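Local coordinates for putative uncharacterized protein (Streptococcus suis, PDB 4XZ7) that probably acts as a transglutaminase and antiphagocytic virulence factor that forms a homodimer, the chain here being one piece of a much longer protein, at residues R34-L39 with P80-M85; V72-H77 with N152-T157; L17-F22 with N63-I68; K87-A92 with E118-H123. One frame throughout, in Å; residues are numbered along the deposited sequence.

Interaction 1 (R34-L39 with P80-M85); sequences RQFHVL and PHILVM
His-37 and His-81 both hold CG anti to the carbonyl carbon and beside the backbone N (chi1 -66° and -75°), and their imidazoles leave the same face of two neighbouring parallel strands. His-37 CB sits over the centre of the His-81 ring, a CH-pi contact of 3.6 Å from CB to the centroid. Farther out, the His-37 ring turns an edge to the His-81 face in an offset edge-to-face pair, planes 82° apart, with His-37 CD2 3.4 Å from His-81 CE1. A histidine suits each place because its ring offers a face and an edge for packing while its nitrogens find polar partners: His-37 ND1 bonds to Leu-50 N and His-81 ND1 to Phe-79 O. On this face too, Leu-39 brings CG to the edge of the His-81 ring, in its plane and 3.8 Å from CD2, and lies alongside Leu-83. The opposite face carries Val-38 and Ile-82, beta-branched residues at home in strands. Ile-82 CD1 reaches 3.6 Å from Phe-36 CG, while Val-38 CG1 meets Val-84 CG2 nearly at a right angle. Four backbone bonds make the parallel ladder: His-37 N to Pro-80 O, Ile-82 N to His-37 O, Leu-39 N to Ile-82 O and Val-84 N to Leu-39 O. Pro-80 has no N-H to give, yet its carbonyl starts the series. In the sheet, strand 36-40 also pairs with 48-51, and strand 79-86 with 63-68 and 74-76. Helix 53-59 packs through Leu-56 against Phe-36, Val-38 and Ile-82, whereas Ile-76 of strand 74-76 touches Leu-39 and His-81.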
loop_
_atom_site.group_PDB
_atom_site.type_symbol
_atom_site.label_atom_id
_atom_site.label_comp_id
_atom_site.label_asym_id
_atom_site.label_seq_id
_atom_site.Cartn_x
_atom_site.Cartn_y
_atom_site.Cartn_z
ATOM N N ARG B 34 25.448 30.334 -10.866
ATOM C CA ARG B 34 25.329 29.011 -11.462
ATOM C C ARG B 34 24.821 27.993 -10.460
ATOM O O ARG B 34 24.163 27.009 -10.815
ATOM C CB ARG B 34 26.699 28.589 -12.016
ATOM C CG ARG B 34 26.769 27.237 -12.685
ATOM C CD ARG B 34 28.162 27.003 -13.318
ATOM N NE ARG B 34 28.286 25.630 -13.794
ATOM C CZ ARG B 34 28.649 24.605 -13.026
ATOM N NH1 ARG B 34 28.722 23.382 -13.534
ATOM N NH2 ARG B 34 28.940 24.801 -11.746
ATOM N N GLN B 35 25.156 28.212 -9.198
ATOM C CA GLN B 35 24.686 27.326 -8.148
ATOM C C GLN B 35 23.973 28.111 -7.049
ATOM O O GLN B 35 24.337 29.252 -6.744
ATOM C CB GLN B 35 25.846 26.517 -7.567
ATOM C CG GLN B 35 26.556 25.630 -8.589
ATOM C CD GLN B 35 27.794 24.963 -8.017
ATOM O OE1 GLN B 35 28.627 25.611 -7.389
ATOM N NE2 GLN B 35 27.913 23.665 -8.232
ATOM N N PHE B 36 22.961 27.474 -6.463
ATOM C CA PHE B 36 22.087 28.108 -5.486
ATOM C C PHE B 36 21.795 27.139 -4.351
ATOM O O PHE B 36 21.620 25.946 -4.603
ATOM C CB PHE B 36 20.765 28.535 -6.140
ATOM C CG PHE B 36 20.911 29.536 -7.270
ATOM C CD1 PHE B 36 20.808 30.895 -7.024
ATOM C CD2 PHE B 36 21.100 29.113 -8.583
ATOM C CE1 PHE B 36 20.917 31.827 -8.064
ATOM C CE2 PHE B 36 21.209 30.030 -9.633
ATOM C CZ PHE B 36 21.127 31.391 -9.371
ATOM N N HIS B 37 21.720 27.609 -3.105
ATOM C CA HIS B 37 21.133 26.737 -2.090
ATOM C C HIS B 37 19.634 26.912 -2.183
ATOM O O HIS B 37 19.159 27.934 -2.683
ATOM C CB HIS B 37 21.630 27.039 -0.667
ATOM C CG HIS B 37 23.078 26.745 -0.470
ATOM N ND1 HIS B 37 23.763 25.839 -1.257
ATOM C CD2 HIS B 37 23.991 27.260 0.389
ATOM C CE1 HIS B 37 25.027 25.801 -0.881
ATOM N NE2 HIS B 37 25.197 26.661 0.112
ATOM N N VAL B 38 18.880 25.927 -1.717
ATOM C CA VAL B 38 17.429 26.029 -1.786
ATOM C C VAL B 38 16.785 25.634 -0.471
ATOM O O VAL B 38 17.015 24.535 0.034
ATOM C CB VAL B 38 16.838 25.151 -2.905
ATOM C CG1 VAL B 38 15.319 25.320 -2.938
ATOM C CG2 VAL B 38 17.477 25.513 -4.262
ATOM N N LEU B 39 15.985 26.549 0.074
ATOM C CA LEU B 39 15.238 26.321 1.303
ATOM C C LEU B 39 13.788 26.094 0.967
ATOM O O LEU B 39 13.222 26.807 0.155
ATOM C CB LEU B 39 15.356 27.508 2.257
ATOM C CG LEU B 39 16.777 27.840 2.716
ATOM C CD1 LEU B 39 16.803 29.141 3.515
ATOM C CD2 LEU B 39 17.342 26.682 3.530
ATOM N N PRO B 80 23.785 32.611 -2.088
ATOM C CA PRO B 80 22.392 32.895 -2.440
ATOM C C PRO B 80 21.484 31.695 -2.180
ATOM O O PRO B 80 21.767 30.543 -2.572
ATOM C CB PRO B 80 22.454 33.265 -3.931
ATOM C CG PRO B 80 23.845 32.892 -4.410
ATOM C CD PRO B 80 24.727 32.788 -3.210
ATOM N N HIS B 81 20.397 31.979 -1.474
ATOM C CA HIS B 81 19.407 30.972 -1.144
ATOM C C HIS B 81 18.089 31.288 -1.842
ATOM O O HIS B 81 17.585 32.408 -1.756
ATOM C CB HIS B 81 19.186 30.887 0.368
ATOM C CG HIS B 81 20.295 30.207 1.115
ATOM N ND1 HIS B 81 21.595 30.657 1.091
ATOM C CD2 HIS B 81 20.287 29.113 1.911
ATOM C CE1 HIS B 81 22.346 29.860 1.841
ATOM N NE2 HIS B 81 21.577 28.918 2.348
ATOM N N ILE B 82 17.532 30.297 -2.526
ATOM C CA ILE B 82 16.207 30.426 -3.109
ATOM C C ILE B 82 15.181 29.829 -2.159
ATOM O O ILE B 82 15.410 28.766 -1.601
ATOM C CB ILE B 82 16.144 29.740 -4.485
ATOM C CG1 ILE B 82 17.073 30.486 -5.451
ATOM C CG2 ILE B 82 14.691 29.698 -4.994
ATOM C CD1 ILE B 82 17.342 29.766 -6.752
ATOM N N LEU B 83 14.074 30.532 -1.939
ATOM C CA LEU B 83 13.009 30.035 -1.076
ATOM C C LEU B 83 11.892 29.443 -1.908
ATOM O O LEU B 83 11.382 30.105 -2.805
ATOM C CB LEU B 83 12.435 31.156 -0.210
ATOM C CG LEU B 83 13.069 31.568 1.122
ATOM C CD1 LEU B 83 14.546 31.352 1.139
ATOM C CD2 LEU B 83 12.757 33.038 1.349
ATOM N N VAL B 84 11.482 28.220 -1.591
ATOM C CA VAL B 84 10.342 27.617 -2.271
ATOM C C VAL B 84 9.335 27.084 -1.261
ATOM O O VAL B 84 9.639 26.976 -0.081
ATOM C CB VAL B 84 10.777 26.457 -3.179
ATOM C CG1 VAL B 84 11.771 26.936 -4.186
ATOM C CG2 VAL B 84 11.381 25.327 -2.319
ATOM N N MET B 85 8.142 26.720 -1.724
ATOM C CA MET B 85 7.180 26.072 -0.838
ATOM C C MET B 85 6.261 25.179 -1.653
ATOM O O MET B 85 6.090 25.411 -2.849
ATOM C CB MET B 85 6.378 27.111 -0.052
ATOM C CG MET B 85 5.375 27.871 -0.867
ATOM S SD MET B 85 4.382 29.055 0.064
ATOM C CE MET B 85 3.350 29.627 -1.266
#

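Interaction 2 (V72-H77 with N152-T157); sequences VTQNIH and NINGMT
The turn of a beta-hairpin, between strands 149-152 and 157-167, docks here through Ile-153 and Asn-154 onto Gln-74 and Asn-75 of the short strand 74-76, which belongs to a different sheet. The Asn-154 carboxamide does what a neighbouring strand would do, gripping both polar backbone atoms of Asn-75. Its OD1 accepts from Asn-75 N at 2.9 Å, in the carbonyl plane and on a lone pair. Its ND2 gives a nearly straight bond (171°) to Asn-75 O, 3.1 Å away and in the plane of the amide. An asparagine suits this place, since one short amide offers both an acceptor and a donor. Gln-74 completes the junction: its chain bends at chi2 (-66°), which sets CD, and from there OE1 accepts from Asn-154 N at 3.0 Å, the two side chains running antiparallel past one another. OE1 also lies 3.5 Å from Ile-153 CB, and Ile-153 CD1 packs beside Gln-74 CD. The turn itself is closed within the hairpin by a backbone bond from Ile-153 N to Met-156 O, which helps present Asn-154 to the strand. Gln-74 OE1 and Asn-154 OD1 come within 3.2 Å of each other; Lys-71 NZ, a further donor to OD1, would probably ease the repulsion between these two acceptors.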
loop_
_atom_site.group_PDB
_atom_site.type_symbol
_atom_site.label_atom_id
_atom_site.label_comp_id
_atom_site.label_asym_id
_atom_site.label_seq_id
_atom_site.Cartn_x
_atom_site.Cartn_y
_atom_site.Cartn_z
ATOM N N VAL B 72 15.149 37.759 -5.580
ATOM C CA VAL B 72 15.008 36.358 -5.957
ATOM C C VAL B 72 15.806 35.424 -5.033
ATOM O O VAL B 72 15.546 34.227 -4.980
ATOM C CB VAL B 72 15.437 36.134 -7.434
ATOM C CG1 VAL B 72 14.452 36.827 -8.379
ATOM C CG2 VAL B 72 16.838 36.643 -7.669
ATOM N N THR B 73 16.779 35.974 -4.312
ATOM C CA THR B 73 17.546 35.184 -3.357
ATOM C C THR B 73 17.763 35.911 -2.037
ATOM O O THR B 73 17.681 37.133 -1.966
ATOM C CB THR B 73 18.933 34.786 -3.908
ATOM O OG1 THR B 73 19.704 35.963 -4.200
ATOM C CG2 THR B 73 18.801 33.929 -5.162
ATOM N N GLN B 74 18.057 35.121 -1.011
ATOM C CA GLN B 74 18.447 35.576 0.320
ATOM C C GLN B 74 19.931 35.280 0.554
ATOM O O GLN B 74 20.390 34.156 0.347
ATOM C CB GLN B 74 17.593 34.879 1.393
ATOM C CG GLN B 74 16.087 35.082 1.204
ATOM C CD GLN B 74 15.677 36.549 1.405
ATOM O OE1 GLN B 74 16.098 37.196 2.373
ATOM N NE2 GLN B 74 14.866 37.077 0.480
ATOM N N ASN B 75 20.678 36.285 0.982
ATOM C CA ASN B 75 22.102 36.127 1.188
ATOM C C ASN B 75 22.271 35.464 2.539
ATOM O O ASN B 75 22.009 36.077 3.565
ATOM C CB ASN B 75 22.818 37.488 1.115
ATOM C CG ASN B 75 24.325 37.388 1.318
ATOM O OD1 ASN B 75 24.969 36.458 0.841
ATOM N ND2 ASN B 75 24.893 38.357 2.042
ATOM N N ILE B 76 22.642 34.190 2.560
ATOM C CA ILE B 76 22.819 33.549 3.853
ATOM C C ILE B 76 24.206 32.925 3.892
ATOM O O ILE B 76 24.546 32.110 3.037
ATOM C CB ILE B 76 21.730 32.512 4.127
ATOM C CG1 ILE B 76 20.345 33.183 4.137
ATOM C CG2 ILE B 76 21.974 31.827 5.465
ATOM C CD1 ILE B 76 19.208 32.221 4.408
ATOM N N HIS B 77 25.002 33.352 4.870
ATOM C CA HIS B 77 26.434 33.039 4.951
ATOM C C HIS B 77 27.079 33.184 3.593
ATOM O O HIS B 77 27.731 32.269 3.096
ATOM C CB HIS B 77 26.678 31.636 5.501
ATOM C CG HIS B 77 26.400 31.512 6.964
ATOM N ND1 HIS B 77 25.366 30.754 7.462
ATOM C CD2 HIS B 77 27.013 32.063 8.036
ATOM C CE1 HIS B 77 25.355 30.834 8.778
ATOM N NE2 HIS B 77 26.346 31.618 9.154
ATOM N N ASN B 152 14.796 32.414 9.572
ATOM C CA ASN B 152 15.282 33.793 9.583
ATOM C C ASN B 152 15.914 34.109 8.241
ATOM O O ASN B 152 16.817 33.400 7.810
ATOM C CB ASN B 152 16.282 34.002 10.735
ATOM C CG ASN B 152 15.604 33.932 12.104
ATOM O OD1 ASN B 152 14.744 34.761 12.420
ATOM N ND2 ASN B 152 15.975 32.939 12.910
ATOM N N ILE B 153 15.427 35.142 7.558
ATOM C CA ILE B 153 16.064 35.550 6.319
ATOM C C ILE B 153 16.569 37.002 6.379
ATOM O O ILE B 153 16.881 37.505 7.460
ATOM C CB ILE B 153 15.133 35.327 5.131
ATOM C CG1 ILE B 153 13.869 36.173 5.243
ATOM C CG2 ILE B 153 14.774 33.831 5.031
ATOM C CD1 ILE B 153 12.933 36.010 4.034
ATOM N N ASN B 154 16.727 37.654 5.235
ATOM C CA ASN B 154 17.287 39.000 5.246
ATOM C C ASN B 154 16.261 40.010 5.748
ATOM O O ASN B 154 15.387 40.440 4.998
ATOM C CB ASN B 154 17.782 39.424 3.857
ATOM C CG ASN B 154 18.922 38.545 3.327
ATOM O OD1 ASN B 154 19.079 38.388 2.117
ATOM N ND2 ASN B 154 19.720 37.993 4.224
ATOM N N GLY B 155 16.364 40.381 7.019
ATOM C CA GLY B 155 15.537 41.434 7.574
ATOM C C GLY B 155 14.143 41.017 8.002
ATOM O O GLY B 155 13.362 41.863 8.423
ATOM N N MET B 156 13.832 39.726 7.924
ATOM C CA MET B 156 12.543 39.243 8.394
ATOM C C MET B 156 12.575 37.746 8.726
ATOM O O MET B 156 13.550 37.064 8.444
ATOM C CB MET B 156 11.461 39.536 7.349
ATOM C CG MET B 156 11.537 38.652 6.130
ATOM S SD MET B 156 10.662 39.375 4.720
ATOM C CE MET B 156 11.767 40.708 4.296
ATOM N N THR B 157 11.491 37.259 9.333
ATOM C CA THR B 157 11.351 35.864 9.739
ATOM C C THR B 157 10.056 35.294 9.182
ATOM O O THR B 157 9.009 35.932 9.272
ATOM C CB THR B 157 11.349 35.732 11.270
ATOM O OG1 THR B 157 12.546 36.322 11.795
ATOM C CG2 THR B 157 11.266 34.285 11.695
#

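Interaction 3 (L17-F22 with N63-I68); sequences LNWEAF and NNFLVI
Leu-17 and Phe-65 form an antiparallel hydrogen-bonded pair, Leu-17 N giving to Phe-65 O at 2.9 Å and Phe-65 N to Leu-17 O at 2.8 Å. Just beyond it the chain turns into helix 19-29, whose first turn builds an aromatic cluster of Trp-19, Phe-22 and Phe-65 against strand 63-68. With CG anti to the backbone N (chi1 -171°), Phe-22 makes an offset stack with Phe-65, ring centroids 4.8 Å apart and planes 19° from parallel. Phe-65 CB lies over the same Phe-22 ring, shifted toward its rim, in a CH-pi contact. Trp-19 meets the far end of Phe-65 obliquely, CE3 to CZ at 3.7 Å. Flat, broad side chains suit this place, where the helix packs on the strand largely through its rings; Ile-82 of strand 79-86 touches both phenylalanines. Smaller Val-67 touches both Leu-17 CD1, 3.8 Å away, and Phe-22 CD1 with its CG2. A water accepts weakly from Trp-19 N and donates to Asn-63 O. Asn-18 is the N-cap: CG stands between the backbone N and the carbonyl carbon (chi1 57°), and OD1 accepts from Ala-21 N at 3.3 Å.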
loop_
_atom_site.group_PDB
_atom_site.type_symbol
_atom_site.label_atom_id
_atom_site.label_comp_id
_atom_site.label_asym_id
_atom_site.label_seq_id
_atom_site.Cartn_x
_atom_site.Cartn_y
_atom_site.Cartn_z
ATOM N N LEU B 17 5.805 32.727 -7.541
ATOM C CA LEU B 17 5.928 32.514 -8.987
ATOM C C LEU B 17 6.227 31.062 -9.307
ATOM O O LEU B 17 6.648 30.310 -8.440
ATOM C CB LEU B 17 7.031 33.397 -9.574
ATOM C CG LEU B 17 7.084 34.884 -9.239
ATOM C CD1 LEU B 17 8.253 35.511 -9.968
ATOM C CD2 LEU B 17 5.799 35.571 -9.638
ATOM N N ASN B 18 6.020 30.652 -10.554
ATOM C CA ASN B 18 6.427 29.305 -10.942
ATOM C C ASN B 18 7.786 29.366 -11.599
ATOM O O ASN B 18 8.347 30.452 -11.765
ATOM C CB ASN B 18 5.411 28.649 -11.877
ATOM C CG ASN B 18 5.145 29.463 -13.130
ATOM O OD1 ASN B 18 5.893 30.382 -13.477
ATOM N ND2 ASN B 18 4.063 29.121 -13.823
ATOM N N TRP B 19 8.306 28.209 -11.991
ATOM C CA TRP B 19 9.666 28.151 -12.495
ATOM C C TRP B 19 9.900 29.055 -13.700
ATOM O O TRP B 19 10.963 29.640 -13.823
ATOM C CB TRP B 19 10.071 26.725 -12.858
ATOM C CG TRP B 19 11.376 26.752 -13.576
ATOM C CD1 TRP B 19 11.607 26.403 -14.872
ATOM C CD2 TRP B 19 12.628 27.230 -13.058
ATOM N NE1 TRP B 19 12.932 26.602 -15.185
ATOM C CE2 TRP B 19 13.579 27.111 -14.089
ATOM C CE3 TRP B 19 13.038 27.727 -11.813
ATOM C CZ2 TRP B 19 14.918 27.472 -13.918
ATOM C CZ3 TRP B 19 14.363 28.091 -11.644
ATOM C CH2 TRP B 19 15.290 27.960 -12.692
ATOM N N GLU B 20 8.917 29.181 -14.583
ATOM C CA GLU B 20 9.089 29.974 -15.804
ATOM C C GLU B 20 9.354 31.457 -15.494
ATOM O O GLU B 20 10.397 32.046 -15.885
ATOM C CB GLU B 20 7.842 29.805 -16.685
ATOM C CG GLU B 20 7.860 30.504 -18.028
ATOM C CD GLU B 20 6.579 30.251 -18.827
ATOM O OE1 GLU B 20 6.356 30.951 -19.841
ATOM O OE2 GLU B 20 5.795 29.354 -18.438
ATOM N N ALA B 21 8.411 32.052 -14.767
ATOM C CA ALA B 21 8.514 33.444 -14.336
ATOM C C ALA B 21 9.747 33.678 -13.447
ATOM O O ALA B 21 10.542 34.630 -13.661
ATOM C CB ALA B 21 7.239 33.852 -13.599
ATOM N N PHE B 22 9.915 32.801 -12.464
ATOM C CA PHE B 22 11.038 32.934 -11.539
ATOM C C PHE B 22 12.361 32.904 -12.291
ATOM O O PHE B 22 13.226 33.745 -12.061
ATOM C CB PHE B 22 11.034 31.832 -10.481
ATOM C CG PHE B 22 12.038 32.057 -9.388
ATOM C CD1 PHE B 22 11.771 32.960 -8.363
ATOM C CD2 PHE B 22 13.254 31.382 -9.384
ATOM C CE1 PHE B 22 12.694 33.171 -7.339
ATOM C CE2 PHE B 22 14.187 31.593 -8.359
ATOM C CZ PHE B 22 13.899 32.493 -7.341
ATOM N N ASN B 63 6.880 22.649 -6.342
ATOM C CA ASN B 63 7.023 23.867 -5.543
ATOM C C ASN B 63 6.885 25.143 -6.351
ATOM O O ASN B 63 7.283 25.200 -7.515
ATOM C CB ASN B 63 8.393 23.905 -4.838
ATOM C CG ASN B 63 8.678 22.663 -4.026
ATOM O OD1 ASN B 63 8.205 22.529 -2.904
ATOM N ND2 ASN B 63 9.473 21.751 -4.587
ATOM N N ASN B 64 6.357 26.186 -5.723
ATOM C CA ASN B 64 6.501 27.521 -6.273
ATOM C C ASN B 64 7.668 28.249 -5.619
ATOM O O ASN B 64 8.204 27.796 -4.622
ATOM C CB ASN B 64 5.206 28.300 -6.112
ATOM C CG ASN B 64 4.126 27.797 -7.047
ATOM O OD1 ASN B 64 4.365 27.652 -8.244
ATOM N ND2 ASN B 64 2.952 27.493 -6.506
ATOM N N PHE B 65 8.053 29.378 -6.193
ATOM C CA PHE B 65 9.257 30.075 -5.796
ATOM C C PHE B 65 8.822 31.389 -5.193
ATOM O O PHE B 65 7.823 31.955 -5.630
ATOM C CB PHE B 65 10.181 30.286 -7.000
ATOM C CG PHE B 65 10.699 29.003 -7.588
ATOM C CD1 PHE B 65 9.931 28.275 -8.484
ATOM C CD2 PHE B 65 11.947 28.509 -7.215
ATOM C CE1 PHE B 65 10.392 27.079 -9.007
ATOM C CE2 PHE B 65 12.415 27.311 -7.734
ATOM C CZ PHE B 65 11.636 26.597 -8.628
ATOM N N LEU B 66 9.554 31.871 -4.195
ATOM C CA LEU B 66 9.209 33.142 -3.565
ATOM C C LEU B 66 10.129 34.257 -4.004
ATOM O O LEU B 66 11.347 34.072 -4.086
ATOM C CB LEU B 66 9.265 33.023 -2.040
ATOM C CG LEU B 66 8.326 32.015 -1.402
ATOM C CD1 LEU B 66 8.275 32.274 0.087
ATOM C CD2 LEU B 66 6.938 32.142 -2.013
ATOM N N VAL B 67 9.549 35.418 -4.277
ATOM C CA VAL B 67 10.335 36.621 -4.452
ATOM C C VAL B 67 9.934 37.573 -3.332
ATOM O O VAL B 67 8.762 37.872 -3.162
ATOM C CB VAL B 67 10.114 37.278 -5.832
ATOM C CG1 VAL B 67 10.996 38.501 -5.981
ATOM C CG2 VAL B 67 10.410 36.282 -6.946
ATOM N N ILE B 68 10.900 38.028 -2.549
ATOM C CA ILE B 68 10.579 38.838 -1.377
ATOM C C ILE B 68 11.171 40.234 -1.482
ATOM O O ILE B 68 12.399 40.401 -1.529
ATOM C CB ILE B 68 11.066 38.151 -0.089
ATOM C CG1 ILE B 68 10.418 36.773 0.012
ATOM C CG2 ILE B 68 10.731 39.003 1.134
ATOM C CD1 ILE B 68 10.833 35.993 1.196
HETATM O O HOH W 1 6.808 25.882 -10.132
#

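Interaction 4 (K87-A92 with E118-H123); sequences KGDVIA and EPKRIH
The His-123 ring meets the Asp-89 carboxylate at its edge: NE2 donates to OD2 at 2.7 Å, with OD2 near the ring plane and the two flat groups turned 42° apart. Val-90 O and Ile-91 CG1 approach the ring obliquely. This His-carboxylate bond ties the residue just ahead of strand 90-91 to strand 121-124, its parallel neighbour. NE2 reaches OD2 on its anti side, tilted out of the carboxylate plane by 33°, while the other oxygen, OD1, takes Arg-121 N at 2.8 Å from well above that plane (68°). Aspartate suits the spot, because its two oxygens satisfy one ring and one backbone N-H of the neighbouring strand. The ring is held at its other nitrogen too, His-123 ND1 bonding to Ser-160 OG of strand 157-167. Past Asp-89 the ladder runs by backbone bonds from Val-90 N to Arg-121 O, His-123 N to Val-90 O and Ala-92 N to His-123 O. On the other face from His-123, the branched Val-90 and Ile-122 pack CG2 to CG1 at 3.8 Å, with Tyr-98 of helix 95-101 touching Ile-122. Arg-121 makes a cation-pi contact with Phe-43. Lys-120 folds back over Gly-88, whose missing side chain lets NZ, bonded to Ser-116 O, lie 3.7 Å from Gly-88 CA.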
loop_
_atom_site.group_PDB
_atom_site.type_symbol
_atom_site.label_atom_id
_atom_site.label_comp_id
_atom_site.label_asym_id
_atom_site.label_seq_id
_atom_site.Cartn_x
_atom_site.Cartn_y
_atom_site.Cartn_z
ATOM N N LYS B 87 3.330 23.570 -3.579
ATOM C CA LYS B 87 2.341 24.266 -4.401
ATOM C C LYS B 87 0.973 24.491 -3.724
ATOM O O LYS B 87 0.310 25.497 -3.992
ATOM C CB LYS B 87 2.148 23.518 -5.731
ATOM C CG LYS B 87 3.304 23.697 -6.738
ATOM C CD LYS B 87 2.972 23.065 -8.105
ATOM C CE LYS B 87 3.970 23.454 -9.201
ATOM N NZ LYS B 87 3.551 24.644 -9.989
ATOM N N GLY B 88 0.538 23.596 -2.844
ATOM C CA GLY B 88 -0.758 23.826 -2.199
ATOM C C GLY B 88 -0.738 24.655 -0.913
ATOM O O GLY B 88 -1.784 24.908 -0.314
ATOM N N ASP B 89 0.450 25.076 -0.476
ATOM C CA ASP B 89 0.586 25.866 0.754
ATOM C C ASP B 89 -0.057 27.226 0.615
ATOM O O ASP B 89 -0.197 27.734 -0.488
ATOM C CB ASP B 89 2.066 26.058 1.119
ATOM C CG ASP B 89 2.670 24.831 1.743
ATOM O OD1 ASP B 89 2.021 23.758 1.712
ATOM O OD2 ASP B 89 3.796 24.943 2.279
ATOM N N VAL B 90 -0.435 27.838 1.731
ATOM C CA VAL B 90 -0.901 29.212 1.647
ATOM C C VAL B 90 -0.084 30.171 2.524
ATOM O O VAL B 90 0.486 29.804 3.561
ATOM C CB VAL B 90 -2.408 29.329 1.995
ATOM C CG1 VAL B 90 -3.146 28.016 1.676
ATOM C CG2 VAL B 90 -2.616 29.759 3.420
ATOM N N ILE B 91 0.008 31.408 2.059
ATOM C CA ILE B 91 0.658 32.452 2.824
ATOM C C ILE B 91 -0.384 33.430 3.358
ATOM O O ILE B 91 -1.088 34.056 2.582
ATOM C CB ILE B 91 1.672 33.207 1.977
ATOM C CG1 ILE B 91 2.813 32.265 1.570
ATOM C CG2 ILE B 91 2.169 34.450 2.745
ATOM C CD1 ILE B 91 3.902 32.933 0.789
ATOM N N ALA B 92 -0.485 33.547 4.680
ATOM C CA ALA B 92 -1.442 34.473 5.275
ATOM C C ALA B 92 -0.976 35.901 5.076
ATOM O O ALA B 92 0.172 36.237 5.367
ATOM C CB ALA B 92 -1.634 34.184 6.756
ATOM N N GLU B 118 -0.746 15.596 0.043
ATOM C CA GLU B 118 0.268 15.563 1.097
ATOM C C GLU B 118 0.011 16.762 2.003
ATOM O O GLU B 118 -0.547 17.755 1.548
ATOM C CB GLU B 118 1.683 15.616 0.519
ATOM C CG GLU B 118 2.092 16.986 -0.043
ATOM C CD GLU B 118 1.401 17.333 -1.359
ATOM O OE1 GLU B 118 0.769 16.435 -1.962
ATOM O OE2 GLU B 118 1.489 18.506 -1.790
ATOM N N PRO B 119 0.412 16.680 3.280
ATOM C CA PRO B 119 0.137 17.792 4.204
ATOM C C PRO B 119 0.473 19.190 3.640
ATOM O O PRO B 119 1.573 19.423 3.150
ATOM C CB PRO B 119 1.011 17.444 5.410
ATOM C CG PRO B 119 0.953 15.917 5.439
ATOM C CD PRO B 119 1.027 15.530 3.970
ATOM N N LYS B 120 -0.507 20.089 3.657
ATOM C CA LYS B 120 -0.264 21.486 3.314
ATOM C C LYS B 120 0.183 22.289 4.539
ATOM O O LYS B 120 -0.124 21.934 5.690
ATOM C CB LYS B 120 -1.521 22.113 2.707
ATOM C CG LYS B 120 -2.031 21.373 1.478
ATOM C CD LYS B 120 -0.873 21.024 0.537
ATOM C CE LYS B 120 -1.262 19.986 -0.514
ATOM N NZ LYS B 120 -2.298 20.491 -1.457
ATOM N N ARG B 121 0.899 23.379 4.290
ATOM C CA ARG B 121 1.340 24.258 5.366
ATOM C C ARG B 121 0.813 25.680 5.160
ATOM O O ARG B 121 0.419 26.056 4.055
ATOM C CB ARG B 121 2.879 24.239 5.473
ATOM C CG ARG B 121 3.416 22.889 5.896
ATOM C CD ARG B 121 4.938 22.752 5.834
ATOM N NE ARG B 121 5.310 21.333 5.732
ATOM C CZ ARG B 121 5.983 20.676 6.664
ATOM N NH1 ARG B 121 6.387 21.309 7.760
ATOM N NH2 ARG B 121 6.264 19.399 6.501
ATOM N N ILE B 122 0.770 26.456 6.239
ATOM C CA ILE B 122 0.442 27.875 6.148
ATOM C C ILE B 122 1.651 28.633 6.684
ATOM O O ILE B 122 2.343 28.148 7.597
ATOM C CB ILE B 122 -0.859 28.229 6.940
ATOM C CG1 ILE B 122 -1.144 29.726 6.927
ATOM C CG2 ILE B 122 -0.788 27.751 8.393
ATOM C CD1 ILE B 122 -2.585 30.043 7.279
ATOM N N HIS B 123 1.927 29.795 6.097
ATOM C CA HIS B 123 3.106 30.576 6.452
ATOM C C HIS B 123 2.746 32.041 6.671
ATOM O O HIS B 123 1.745 32.534 6.157
ATOM C CB HIS B 123 4.183 30.484 5.363
ATOM C CG HIS B 123 4.337 29.119 4.766
ATOM N ND1 HIS B 123 5.178 28.160 5.295
ATOM C CD2 HIS B 123 3.771 28.560 3.670
ATOM C CE1 HIS B 123 5.115 27.069 4.554
ATOM N NE2 HIS B 123 4.262 27.285 3.562
#

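How the interactions relate
From the N terminus, interaction 3 opens first, and residues 63-68 close its loop onto 17-22. Interaction 1 begins within that loop and closes later, at 80-85, so the two cross; strands 63-68 and 79-86 are neighbours in one sheet. Interaction 2 starts at 72-77, after interaction 3 has closed, crosses interaction 1, and ends only at 152-157. Its long loop contains the whole of interaction 4, which follows interaction 1 in series. Interactions 1 and 3 thus knit the first sheet and the start of helix 19-29, while interaction 4 pairs strands of the second. Interaction 2 bridges both sheets, as does Met-85, whose SD packs on His-123 and Ile-91.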